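Local coordinates for ferrichrome ABC transporter substrate-binding protein (PDB 5FLY) that probably captures iron-loaded ferrichrome-type siderophores outside the cell membrane and delivers them to an ABC transporter for uptake, at residues I19-D24 and G121-K126; I28-P33 and G37-L42; E75-L80 and D95-I100; K139-D144 and Q184-Q189; T221-A224 and Q229-F232. All blocks are in the same frame, centred on the assembly; numbering follows the deposited sequence.

Interactions 1, 2 and 3 belong to the lobe built on the parallel sheet, interaction 5 to the lobe built on the mixed sheet. Along the chain, interactions 2 and 3 fall inside the loop that interaction 1 closes; interactions 4 and 5 follow in series. The centres of interactions 1 and 2 lie about 13 Å apart and those of 2 and 3 about 17 Å apart, and both pairs touch, so interactions 1 and 3 both adjoin interaction 2, from the two sides of the sheet that holds strand 28-30. Interaction 4 sits on the long helix 127-152, which joins the lobes in class III binding proteins; its centre is about 26 Å from that of interaction 5. Between the lobes lies the pocket, occupied here by a polyether.

Interaction 1: residues I19-D24 and G121-K126; sequences IDIPKD and GDIVGK
Ile21 reaches from the end of strand 15-22 to Ile123 in the last turn of a helix, its CD1 coming within 4.3 Å of Ile123 CG2. The torsions explain the reach. Ile21 holds CG1 between its backbone N and carbonyl carbon (chi1 64°), which aims the longer branch at the helix and leaves CG2 beside the backbone N. The extended second torsion then makes CD1 the leading atom, and it also lies 4.2 Å from the carbonyl O of Ile123. Apolar side chains suit both places, since both are buried and Leu84 of the parallel sheet touches them as well; the beta-branching of Ile21 also fits its extended strand backbone. The contact joins the N-terminal hairpin, strands 5-12 and 15-22, to the C-terminal end of helix 113-124. That end carries the 6→1 bond of a Schellman motif, from Lys126 N to Gly121 O at 2.8 Å. Gly125 takes the left-handed helical conformation (phi 73°), which costs a residue without CB little. Carbonyls left over at such a helix end need donors. Lys6 NZ of the hairpin provides them, bonding the O atoms of Asp122, Ile123 and Lys23, so one ammonium group ties both segments together. Asp24 serves the neighbouring carbonyl through water: its extended first torsion (chi1 -178°) carries the carboxylate back toward the helix, and a single water donates to Asp24 OD1 at 2.8 Å and to Val124 O at 2.6 Å. The other carboxylate oxygen, OD2, forms a salt bridge with Lys26.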
# COMPACT_ATOMS: atom_id res chain seq x y z
N ILE A 19 5.16 11.55 20.44
CA ILE A 19 4.66 10.40 21.15
C ILE A 19 5.84 9.66 21.77
O ILE A 19 6.72 9.20 21.07
CB ILE A 19 3.88 9.48 20.21
CG1 ILE A 19 2.73 10.26 19.57
CG2 ILE A 19 3.39 8.24 20.97
CD1 ILE A 19 1.96 9.49 18.54
N ASP A 20 5.86 9.58 23.10
CA ASP A 20 6.93 8.87 23.79
C ASP A 20 6.74 7.35 23.65
O ASP A 20 5.72 6.79 24.04
CB ASP A 20 6.98 9.29 25.27
CG ASP A 20 7.54 10.72 25.48
OD1 ASP A 20 8.54 11.12 24.83
OD2 ASP A 20 6.98 11.48 26.29
N ILE A 21 7.74 6.69 23.07
CA ILE A 21 7.71 5.24 22.84
C ILE A 21 9.01 4.62 23.36
O ILE A 21 9.95 5.35 23.66
CB ILE A 21 7.50 4.90 21.35
CG1 ILE A 21 8.68 5.39 20.48
CG2 ILE A 21 6.19 5.52 20.86
CD1 ILE A 21 8.71 4.73 19.13
N PRO A 22 9.06 3.29 23.47
CA PRO A 22 10.33 2.71 23.90
C PRO A 22 11.45 3.04 22.93
O PRO A 22 11.24 3.08 21.72
CB PRO A 22 10.03 1.20 23.94
CG PRO A 22 8.56 1.10 24.05
CD PRO A 22 8.03 2.26 23.26
N LYS A 23 12.66 3.27 23.45
CA LYS A 23 13.83 3.43 22.60
C LYS A 23 14.06 2.18 21.77
O LYS A 23 14.41 2.25 20.59
CB LYS A 23 15.07 3.74 23.45
CG LYS A 23 16.32 3.99 22.65
CD LYS A 23 17.47 4.49 23.54
CE LYS A 23 18.07 3.38 24.42
NZ LYS A 23 18.72 2.26 23.66
N ASP A 24 13.88 1.03 22.42
CA ASP A 24 13.95 -0.27 21.76
C ASP A 24 12.70 -1.09 22.03
O ASP A 24 12.63 -1.83 23.02
CB ASP A 24 15.19 -1.01 22.24
CG ASP A 24 15.37 -2.38 21.56
OD1 ASP A 24 14.78 -2.66 20.48
OD2 ASP A 24 16.17 -3.16 22.12
N GLY A 121 11.71 2.61 10.25
CA GLY A 121 13.10 2.64 10.69
C GLY A 121 13.32 3.46 11.95
O GLY A 121 14.10 3.08 12.84
N ASP A 122 12.65 4.60 12.03
CA ASP A 122 12.78 5.46 13.20
C ASP A 122 12.24 4.78 14.46
O ASP A 122 12.84 4.87 15.53
CB ASP A 122 12.06 6.80 12.97
CG ASP A 122 12.74 7.66 11.90
OD1 ASP A 122 13.96 7.46 11.66
OD2 ASP A 122 12.07 8.55 11.32
N ILE A 123 11.11 4.10 14.33
CA ILE A 123 10.50 3.41 15.46
C ILE A 123 11.43 2.38 16.06
O ILE A 123 11.57 2.33 17.29
CB ILE A 123 9.17 2.73 15.03
CG1 ILE A 123 8.11 3.80 14.82
CG2 ILE A 123 8.68 1.74 16.08
CD1 ILE A 123 6.85 3.34 14.13
N VAL A 124 12.06 1.57 15.22
CA VAL A 124 12.84 0.43 15.72
C VAL A 124 14.34 0.71 15.77
O VAL A 124 15.12 -0.17 16.15
CB VAL A 124 12.63 -0.84 14.87
CG1 VAL A 124 11.17 -1.29 14.95
CG2 VAL A 124 13.10 -0.63 13.44
N GLY A 125 14.73 1.92 15.39
CA GLY A 125 16.13 2.32 15.45
C GLY A 125 16.99 1.67 14.38
O GLY A 125 18.13 1.27 14.65
N LYS A 126 16.43 1.53 13.19
CA LYS A 126 17.17 0.96 12.06
C LYS A 126 17.10 1.86 10.82
O LYS A 126 16.87 1.42 9.69
CB LYS A 126 16.65 -0.45 11.74
CG LYS A 126 17.00 -1.45 12.85
CD LYS A 126 16.41 -2.83 12.66
CE LYS A 126 16.69 -3.69 13.90
NZ LYS A 126 16.06 -5.03 13.86
O HOH W 1 14.23 -2.04 17.79

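Interaction 2: residues I28-P33 and G37-L42; sequences IVVMAP and GGLKYL
Val30 and Leu39 meet methyl to methyl, Val30 CG2 lying 3.7 Å from Leu39 CD1. This is the apolar part of the contact, between strand 28-30 and helix 36-41, the first two elements of a beta-alpha-beta unit completed by strand 46-50. Valine suits the strand because its branching stays close to the backbone. With CG1 anti to the backbone N (chi1 -176°), CG2 is left beside that N and receives the leucine. Leu39, longer and flexible, spans the space from helix to sheet, its side chain slanting across that of Val30; it also packs on Ile46, Met120 and Val124, so helix 113-124 closes over the same core.

The polar part is made by water at the start of the helix. Gly37 N and Pro33 O are 4.3 Å apart, too far for a direct bond, and a water joins them, 2.9 Å from Gly37 N and 2.8 Å from Pro33 O. An amide in the first turn of a helix lacks a carbonyl one turn earlier, and here it gives its proton to the water. The CB of Pro33 points away from the helix, and its ring touches Tyr259, a residue of the polyether pocket.

The chemistry thus divides in two: apolar burial and close methyl packing hold Leu39 against the strand, while a bridging water serves a backbone N-H and a carbonyl that cannot reach each other.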
# COMPACT_ATOMS: atom_id res chain seq x y z
N ILE A 28 5.75 -5.24 20.12
CA ILE A 28 4.92 -4.40 19.28
C ILE A 28 3.70 -5.17 18.81
O ILE A 28 3.82 -6.31 18.37
CB ILE A 28 5.67 -3.90 18.03
CG1 ILE A 28 6.98 -3.24 18.42
CG2 ILE A 28 4.80 -2.92 17.22
CD1 ILE A 28 7.79 -2.72 17.23
N VAL A 29 2.53 -4.56 18.92
CA VAL A 29 1.33 -5.10 18.30
C VAL A 29 0.97 -4.17 17.17
O VAL A 29 0.76 -2.98 17.39
CB VAL A 29 0.17 -5.23 19.30
CG1 VAL A 29 -1.16 -5.53 18.58
CG2 VAL A 29 0.52 -6.30 20.34
N VAL A 30 0.95 -4.70 15.95
CA VAL A 30 0.64 -3.90 14.77
C VAL A 30 -0.79 -4.17 14.31
O VAL A 30 -1.06 -5.19 13.67
CB VAL A 30 1.65 -4.18 13.63
CG1 VAL A 30 1.39 -3.26 12.44
CG2 VAL A 30 3.08 -4.05 14.12
N MET A 31 -1.71 -3.28 14.68
CA MET A 31 -3.12 -3.43 14.31
C MET A 31 -3.43 -2.88 12.91
O MET A 31 -4.44 -3.23 12.32
CB MET A 31 -4.02 -2.73 15.33
CG MET A 31 -4.05 -3.41 16.68
SD MET A 31 -4.39 -5.19 16.59
CE MET A 31 -5.93 -5.22 15.69
N ALA A 32 -2.58 -1.98 12.42
CA ALA A 32 -2.75 -1.42 11.08
C ALA A 32 -1.88 -2.21 10.08
O ALA A 32 -0.65 -2.10 10.10
CB ALA A 32 -2.37 0.05 11.08
N PRO A 33 -2.51 -3.01 9.21
CA PRO A 33 -1.71 -3.90 8.36
C PRO A 33 -0.78 -3.17 7.39
O PRO A 33 0.21 -3.76 6.95
CB PRO A 33 -2.76 -4.71 7.60
CG PRO A 33 -4.03 -3.94 7.70
CD PRO A 33 -3.96 -3.25 9.03
N GLY A 37 4.24 -5.15 7.15
CA GLY A 37 5.31 -5.65 6.31
C GLY A 37 6.61 -4.90 6.54
O GLY A 37 7.69 -5.49 6.57
N GLY A 38 6.50 -3.59 6.69
CA GLY A 38 7.69 -2.76 6.85
C GLY A 38 8.44 -3.01 8.14
O GLY A 38 9.68 -3.01 8.19
N LEU A 39 7.71 -3.21 9.22
CA LEU A 39 8.33 -3.50 10.50
C LEU A 39 8.94 -4.91 10.50
O LEU A 39 10.01 -5.12 11.05
CB LEU A 39 7.32 -3.33 11.62
CG LEU A 39 7.01 -1.87 11.97
CD1 LEU A 39 5.70 -1.80 12.78
CD2 LEU A 39 8.18 -1.24 12.73
N LYS A 40 8.25 -5.86 9.88
CA LYS A 40 8.76 -7.24 9.75
C LYS A 40 10.05 -7.25 8.92
O LYS A 40 11.02 -7.95 9.24
CB LYS A 40 7.69 -8.12 9.12
CG LYS A 40 8.16 -9.49 8.64
CD LYS A 40 8.72 -10.34 9.74
CE LYS A 40 9.30 -11.66 9.19
NZ LYS A 40 9.96 -12.47 10.27
N TYR A 41 10.07 -6.45 7.86
CA TYR A 41 11.22 -6.38 6.98
C TYR A 41 12.45 -5.91 7.75
O TYR A 41 13.59 -6.28 7.43
CB TYR A 41 10.92 -5.43 5.81
CG TYR A 41 11.87 -5.51 4.65
CD1 TYR A 41 11.71 -6.48 3.67
CD2 TYR A 41 12.92 -4.61 4.52
CE1 TYR A 41 12.57 -6.55 2.60
CE2 TYR A 41 13.78 -4.67 3.45
CZ TYR A 41 13.61 -5.64 2.49
OH TYR A 41 14.45 -5.71 1.41
N LEU A 42 12.20 -5.11 8.77
CA LEU A 42 13.24 -4.58 9.65
C LEU A 42 13.47 -5.44 10.90
O LEU A 42 14.21 -5.03 11.81
CB LEU A 42 12.89 -3.15 10.07
CG LEU A 42 12.93 -2.08 8.96
CD1 LEU A 42 12.35 -0.79 9.48
CD2 LEU A 42 14.35 -1.86 8.46
O HOH W 2 2.32 -4.36 5.17

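Interaction 3: residues E75-L80 and D95-I100; sequences EKVASL and DKLKKI
Ile100 is the bump of this contact and Ala78 the hollow. Two branches of the isoleucine settle on the alanine: CG2 rests 3.9 Å from Ala78 CA, and CD1 lies 3.9 Å from Ala78 CB. The torsion allows both, since CG1 stands beside the backbone N of Ile100 (chi1 -60°) while CG2 is anti to that N, so the two branches spread over the small residue like a fork. Alanine suits the spot because its single methyl leaves the backbone open to approach; the CA atoms of this pair come to 6.1 Å. Deeper in, Val77 packs beside Leu97, with Val77 CG1 4.1 Å from Leu97 CD2 and the two side chains at about a right angle. Val77 CG1 also lies 4.4 Å from Ile100 CD1, so the valine touches both of these residues of the other helix.

The helical segments run nearly parallel, 13° apart, with axes 10.2 Å from each other at closest approach. They are neighbouring helices on the parallel sheet of the N-terminal lobe, and Val77 and Ile100 both press on Ile85 of strand 84-88. Ser79 turns its hydroxyl back to donate to Lys76 O at 2.7 Å.

Across the helices, then, the contact is wholly apolar, made mainly by methyl groups. Adhesion rests on dispersion and on the burial of branched side chains, and the small alanine lets the isoleucine come close to the helix backbone.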
# COMPACT_ATOMS: atom_id res chain seq x y z
N GLU A 75 -9.07 -6.63 24.01
CA GLU A 75 -8.65 -7.52 25.09
C GLU A 75 -7.53 -8.44 24.61
O GLU A 75 -6.64 -8.78 25.41
CB GLU A 75 -9.85 -8.29 25.64
CG GLU A 75 -10.78 -7.37 26.39
CD GLU A 75 -11.79 -8.09 27.24
OE1 GLU A 75 -11.41 -9.01 27.98
OE2 GLU A 75 -12.98 -7.71 27.18
N LYS A 76 -7.53 -8.82 23.33
CA LYS A 76 -6.40 -9.58 22.79
C LYS A 76 -5.14 -8.73 22.82
O LYS A 76 -4.09 -9.22 23.24
CB LYS A 76 -6.67 -10.07 21.36
CG LYS A 76 -5.51 -10.86 20.72
CD LYS A 76 -5.14 -12.14 21.46
CE LYS A 76 -3.95 -12.82 20.76
NZ LYS A 76 -3.61 -14.14 21.38
N VAL A 77 -5.24 -7.47 22.41
CA VAL A 77 -4.07 -6.59 22.42
C VAL A 77 -3.52 -6.54 23.85
O VAL A 77 -2.33 -6.77 24.09
CB VAL A 77 -4.40 -5.16 21.89
CG1 VAL A 77 -3.19 -4.25 21.99
CG2 VAL A 77 -4.88 -5.22 20.44
N ALA A 78 -4.40 -6.31 24.82
CA ALA A 78 -3.97 -6.20 26.20
C ALA A 78 -3.29 -7.50 26.66
O ALA A 78 -2.27 -7.46 27.34
CB ALA A 78 -5.16 -5.86 27.09
N SER A 79 -3.84 -8.64 26.27
CA SER A 79 -3.29 -9.93 26.72
C SER A 79 -1.87 -10.16 26.22
O SER A 79 -1.15 -10.98 26.78
CB SER A 79 -4.17 -11.08 26.26
OG SER A 79 -4.00 -11.37 24.89
N LEU A 80 -1.46 -9.45 25.17
CA LEU A 80 -0.12 -9.62 24.61
C LEU A 80 0.91 -8.74 25.32
O LEU A 80 2.10 -8.78 25.00
CB LEU A 80 -0.13 -9.34 23.11
CG LEU A 80 -0.81 -10.40 22.24
CD1 LEU A 80 -1.01 -9.92 20.79
CD2 LEU A 80 -0.03 -11.73 22.28
N ASP A 95 -8.46 5.44 22.13
CA ASP A 95 -8.35 5.88 23.51
C ASP A 95 -8.14 4.67 24.43
O ASP A 95 -7.39 4.77 25.40
CB ASP A 95 -9.59 6.69 23.95
CG ASP A 95 -9.32 7.56 25.22
OD1 ASP A 95 -8.66 8.60 25.11
OD2 ASP A 95 -9.77 7.21 26.33
N LYS A 96 -8.77 3.54 24.11
CA LYS A 96 -8.62 2.32 24.90
C LYS A 96 -7.19 1.78 24.76
O LYS A 96 -6.56 1.39 25.74
CB LYS A 96 -9.64 1.25 24.47
CG LYS A 96 -11.10 1.53 24.89
CD LYS A 96 -12.07 0.51 24.29
CE LYS A 96 -11.87 -0.89 24.87
NZ LYS A 96 -12.69 -1.95 24.17
N LEU A 97 -6.68 1.79 23.54
CA LEU A 97 -5.33 1.30 23.27
C LEU A 97 -4.26 2.10 24.02
O LEU A 97 -3.32 1.52 24.58
CB LEU A 97 -5.06 1.32 21.76
CG LEU A 97 -5.94 0.41 20.90
CD1 LEU A 97 -5.78 0.70 19.44
CD2 LEU A 97 -5.60 -1.04 21.16
N LYS A 98 -4.40 3.42 24.05
CA LYS A 98 -3.47 4.28 24.77
C LYS A 98 -3.37 3.91 26.26
O LYS A 98 -2.34 4.14 26.88
CB LYS A 98 -3.90 5.75 24.62
CG LYS A 98 -3.57 6.34 23.27
CD LYS A 98 -4.42 7.56 22.97
CE LYS A 98 -3.82 8.81 23.56
NZ LYS A 98 -4.79 9.95 23.44
N LYS A 99 -4.42 3.32 26.82
CA LYS A 99 -4.38 2.89 28.22
C LYS A 99 -3.51 1.63 28.39
O LYS A 99 -3.00 1.37 29.47
CB LYS A 99 -5.79 2.61 28.76
CG LYS A 99 -6.73 3.81 28.77
CD LYS A 99 -8.12 3.40 29.28
CE LYS A 99 -9.15 4.52 29.16
NZ LYS A 99 -8.83 5.70 30.01
N ILE A 100 -3.37 0.87 27.31
CA ILE A 100 -2.62 -0.39 27.34
C ILE A 100 -1.13 -0.15 27.15
O ILE A 100 -0.30 -0.74 27.85
CB ILE A 100 -3.13 -1.37 26.25
CG1 ILE A 100 -4.61 -1.67 26.49
CG2 ILE A 100 -2.33 -2.67 26.26
CD1 ILE A 100 -5.29 -2.34 25.32

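Interaction 4: residues K139-D144 and Q184-Q189; sequences KQTAQD and QAFGLQ
Thr141 and Ala185 bring the long helix 127-152, the one that links the two lobes in class III binding proteins, against the end of helix 179-185. Their CA atoms are only 5.6 Å apart, a closeness that small side chains permit.

Apolar packing comes first. Ala185 CB sits 3.7 Å from Thr141 CB, with the threonine methyl CG2 almost as near. One turn further along the long helix, Asp144 brings its CB to 3.4 Å from Phe186 CE1, a tight approach. The carboxylate plane stands nearly perpendicular to the ring (86°). Phenylalanine suits this position: its ring is buried between Asp144, Ile148 and Val181, with Arg269 of helix 262-278 also touching it.

Hydrogen bonds and charges form the second group. Asp144 is buried, yet well supplied with partners. Gln140 NE2 comes to OD1 at 2.8 Å on its syn side, 29° out of the carboxylate plane, and the bond is bent; OD1 also takes a salt bridge from Lys273, while OD2 pairs with Arg269. These cations would probably stabilise the charged carboxylate and tie helix 262-278 to the long helix. Ser145 OG bonds to Phe186 O.

Water makes the third. Thr141 places OG1 between its backbone N and carbonyl carbon (chi1 55°), where it bonds to Trp137 O one turn back and receives a proton from a water. The same water donates its other proton to Ala185 O at 3.1 Å.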
# COMPACT_ATOMS: atom_id res chain seq x y z
N LYS A 139 17.56 2.68 -7.28
CA LYS A 139 18.45 2.29 -8.38
C LYS A 139 17.79 1.23 -9.28
O LYS A 139 17.85 1.32 -10.50
CB LYS A 139 19.78 1.79 -7.81
CG LYS A 139 20.82 1.44 -8.85
CD LYS A 139 22.13 0.97 -8.21
CE LYS A 139 22.87 2.11 -7.52
NZ LYS A 139 23.23 3.22 -8.47
N GLN A 140 17.13 0.25 -8.66
CA GLN A 140 16.46 -0.80 -9.43
C GLN A 140 15.30 -0.23 -10.24
O GLN A 140 15.17 -0.51 -11.45
CB GLN A 140 15.95 -1.89 -8.48
CG GLN A 140 15.10 -2.95 -9.15
CD GLN A 140 15.89 -3.79 -10.12
OE1 GLN A 140 16.89 -4.40 -9.74
NE2 GLN A 140 15.48 -3.80 -11.38
N THR A 141 14.44 0.57 -9.60
CA THR A 141 13.23 1.04 -10.26
C THR A 141 13.53 2.13 -11.28
O THR A 141 12.79 2.30 -12.25
CB THR A 141 12.17 1.55 -9.24
OG1 THR A 141 12.71 2.55 -8.37
CG2 THR A 141 11.63 0.39 -8.40
N ALA A 142 14.64 2.84 -11.10
CA ALA A 142 15.10 3.78 -12.12
C ALA A 142 15.39 3.04 -13.42
O ALA A 142 15.00 3.49 -14.49
CB ALA A 142 16.33 4.53 -11.64
N GLN A 143 16.05 1.89 -13.32
CA GLN A 143 16.33 1.09 -14.51
C GLN A 143 15.04 0.51 -15.08
O GLN A 143 14.82 0.55 -16.29
CB GLN A 143 17.34 -0.01 -14.21
CG GLN A 143 17.79 -0.79 -15.44
CD GLN A 143 18.42 0.08 -16.51
OE1 GLN A 143 19.36 0.84 -16.25
NE2 GLN A 143 17.91 -0.02 -17.73
N ASP A 144 14.18 -0.01 -14.21
CA ASP A 144 12.89 -0.51 -14.65
C ASP A 144 12.11 0.53 -15.46
O ASP A 144 11.50 0.20 -16.48
CB ASP A 144 12.03 -0.94 -13.46
CG ASP A 144 12.66 -2.06 -12.65
OD1 ASP A 144 13.53 -2.80 -13.16
OD2 ASP A 144 12.25 -2.20 -11.47
N GLN A 184 5.15 6.53 -8.95
CA GLN A 184 6.32 7.12 -8.30
C GLN A 184 7.61 6.42 -8.73
O GLN A 184 8.51 7.07 -9.28
CB GLN A 184 6.17 7.09 -6.78
CG GLN A 184 4.93 7.83 -6.28
CD GLN A 184 4.83 7.87 -4.78
OE1 GLN A 184 5.75 8.31 -4.08
NE2 GLN A 184 3.70 7.36 -4.25
N ALA A 185 7.71 5.12 -8.48
CA ALA A 185 8.94 4.39 -8.78
C ALA A 185 9.22 4.32 -10.29
O ALA A 185 10.36 4.54 -10.72
CB ALA A 185 8.89 2.99 -8.19
N PHE A 186 8.20 3.99 -11.09
CA PHE A 186 8.38 3.88 -12.55
C PHE A 186 8.12 5.22 -13.26
O PHE A 186 8.46 5.37 -14.44
CB PHE A 186 7.45 2.83 -13.18
CG PHE A 186 7.74 1.39 -12.80
CD1 PHE A 186 8.91 1.02 -12.18
CD2 PHE A 186 6.79 0.40 -13.10
CE1 PHE A 186 9.14 -0.33 -11.85
CE2 PHE A 186 7.02 -0.94 -12.78
CZ PHE A 186 8.19 -1.30 -12.15
N GLY A 187 7.46 6.16 -12.58
CA GLY A 187 7.27 7.50 -13.13
C GLY A 187 6.33 7.58 -14.32
O GLY A 187 6.45 8.47 -15.17
N LEU A 188 5.38 6.66 -14.38
CA LEU A 188 4.36 6.69 -15.42
C LEU A 188 3.31 7.76 -15.11
O LEU A 188 3.09 8.10 -13.95
CB LEU A 188 3.70 5.31 -15.56
CG LEU A 188 4.67 4.21 -15.98
CD1 LEU A 188 4.05 2.86 -15.80
CD2 LEU A 188 5.08 4.41 -17.44
N GLN A 189 2.65 8.27 -16.14
CA GLN A 189 1.74 9.38 -15.97
C GLN A 189 0.38 8.94 -15.48
O GLN A 189 -0.08 7.82 -15.75
CB GLN A 189 1.57 10.15 -17.28
CG GLN A 189 2.87 10.55 -17.96
CD GLN A 189 3.86 11.19 -17.01
OE1 GLN A 189 4.96 10.68 -16.79
NE2 GLN A 189 3.48 12.34 -16.44
O HOH W 3 12.88 5.24 -8.97

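Interaction 5: residues T221-A224 and Q229-F232; sequences TAKA and QPEF
Lys223 lies across Pro230, the two side chains crossing at about a right angle, where strand 218-223 of the mixed sheet in the C-terminal lobe leads into the following loop. From CA, the CB points toward that loop, and CG is held between the backbone N and the carbonyl carbon (chi1 62°). The next atoms make the contact: CD rests 3.9 Å from Pro230 CD, and CE comes to 3.8 Å from the same ring carbon. Bends at the third and fourth torsions (-72° and -71°) then curl the tip back, so that NZ meets Ala224 O at 2.9 Å and also bonds to Ala227 O in the loop. Lysine suits the place because its methylenes cover the proline while its ammonium gathers carbonyls of the turning chain. Proline, lacking an N-H, gives that chain a rigid apolar surface of ring carbons.

Two residues earlier on the strand, Thr221 extends the contact. Its CG2 lies 4.2 Å from Pro230 CG and closer to Phe232, whose ring is also engaged edge-to-face with Trp238. The hydroxyl meets this ring at its edge, near the ring plane, with Thr221 OG1 3.7 Å from Phe232 CZ.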
# COMPACT_ATOMS: atom_id res chain seq x y z
N THR A 221 -6.52 -3.66 -13.88
CA THR A 221 -7.63 -4.00 -13.00
C THR A 221 -7.18 -4.95 -11.89
O THR A 221 -6.77 -6.08 -12.15
CB THR A 221 -8.80 -4.62 -13.77
OG1 THR A 221 -9.28 -3.66 -14.71
CG2 THR A 221 -9.95 -5.04 -12.82
N ALA A 222 -7.27 -4.47 -10.66
CA ALA A 222 -7.00 -5.29 -9.49
C ALA A 222 -8.27 -5.99 -9.08
O ALA A 222 -9.29 -5.34 -8.86
CB ALA A 222 -6.48 -4.44 -8.36
N LYS A 223 -8.22 -7.32 -9.02
CA LYS A 223 -9.40 -8.11 -8.66
C LYS A 223 -8.99 -9.39 -7.96
O LYS A 223 -7.83 -9.82 -8.03
CB LYS A 223 -10.24 -8.44 -9.89
CG LYS A 223 -9.51 -9.28 -10.93
CD LYS A 223 -10.41 -9.63 -12.12
CE LYS A 223 -11.47 -10.66 -11.73
NZ LYS A 223 -10.90 -12.01 -11.51
N ALA A 224 -9.95 -9.99 -7.28
CA ALA A 224 -9.70 -11.28 -6.65
C ALA A 224 -9.52 -12.36 -7.70
O ALA A 224 -10.21 -12.39 -8.72
CB ALA A 224 -10.83 -11.65 -5.72
N GLN A 229 -15.00 -12.37 -14.31
CA GLN A 229 -14.69 -11.10 -14.97
C GLN A 229 -15.56 -9.96 -14.45
O GLN A 229 -16.78 -10.13 -14.35
CB GLN A 229 -14.87 -11.21 -16.48
CG GLN A 229 -14.50 -9.94 -17.22
CD GLN A 229 -14.66 -10.07 -18.71
OE1 GLN A 229 -15.53 -10.81 -19.19
NE2 GLN A 229 -13.81 -9.37 -19.46
N PRO A 230 -14.96 -8.80 -14.14
CA PRO A 230 -15.77 -7.66 -13.69
C PRO A 230 -16.75 -7.20 -14.76
O PRO A 230 -16.45 -7.23 -15.96
CB PRO A 230 -14.72 -6.58 -13.39
CG PRO A 230 -13.49 -7.31 -13.16
CD PRO A 230 -13.53 -8.46 -14.12
N GLU A 231 -17.92 -6.76 -14.31
CA GLU A 231 -18.96 -6.36 -15.23
C GLU A 231 -18.50 -5.21 -16.13
O GLU A 231 -18.87 -5.15 -17.31
CB GLU A 231 -20.22 -5.97 -14.46
CG GLU A 231 -20.74 -7.05 -13.51
CD GLU A 231 -21.06 -8.38 -14.22
OE1 GLU A 231 -21.37 -8.35 -15.44
OE2 GLU A 231 -20.99 -9.44 -13.56
N PHE A 232 -17.65 -4.32 -15.61
CA PHE A 232 -17.28 -3.12 -16.35
C PHE A 232 -16.32 -3.43 -17.51
O PHE A 232 -16.09 -2.57 -18.35
CB PHE A 232 -16.69 -2.04 -15.42
CG PHE A 232 -15.30 -2.33 -14.89
CD1 PHE A 232 -14.18 -2.06 -15.66
CD2 PHE A 232 -15.11 -2.77 -13.59
CE1 PHE A 232 -12.90 -2.30 -15.18
CE2 PHE A 232 -13.83 -3.00 -13.08
CZ PHE A 232 -12.73 -2.76 -13.88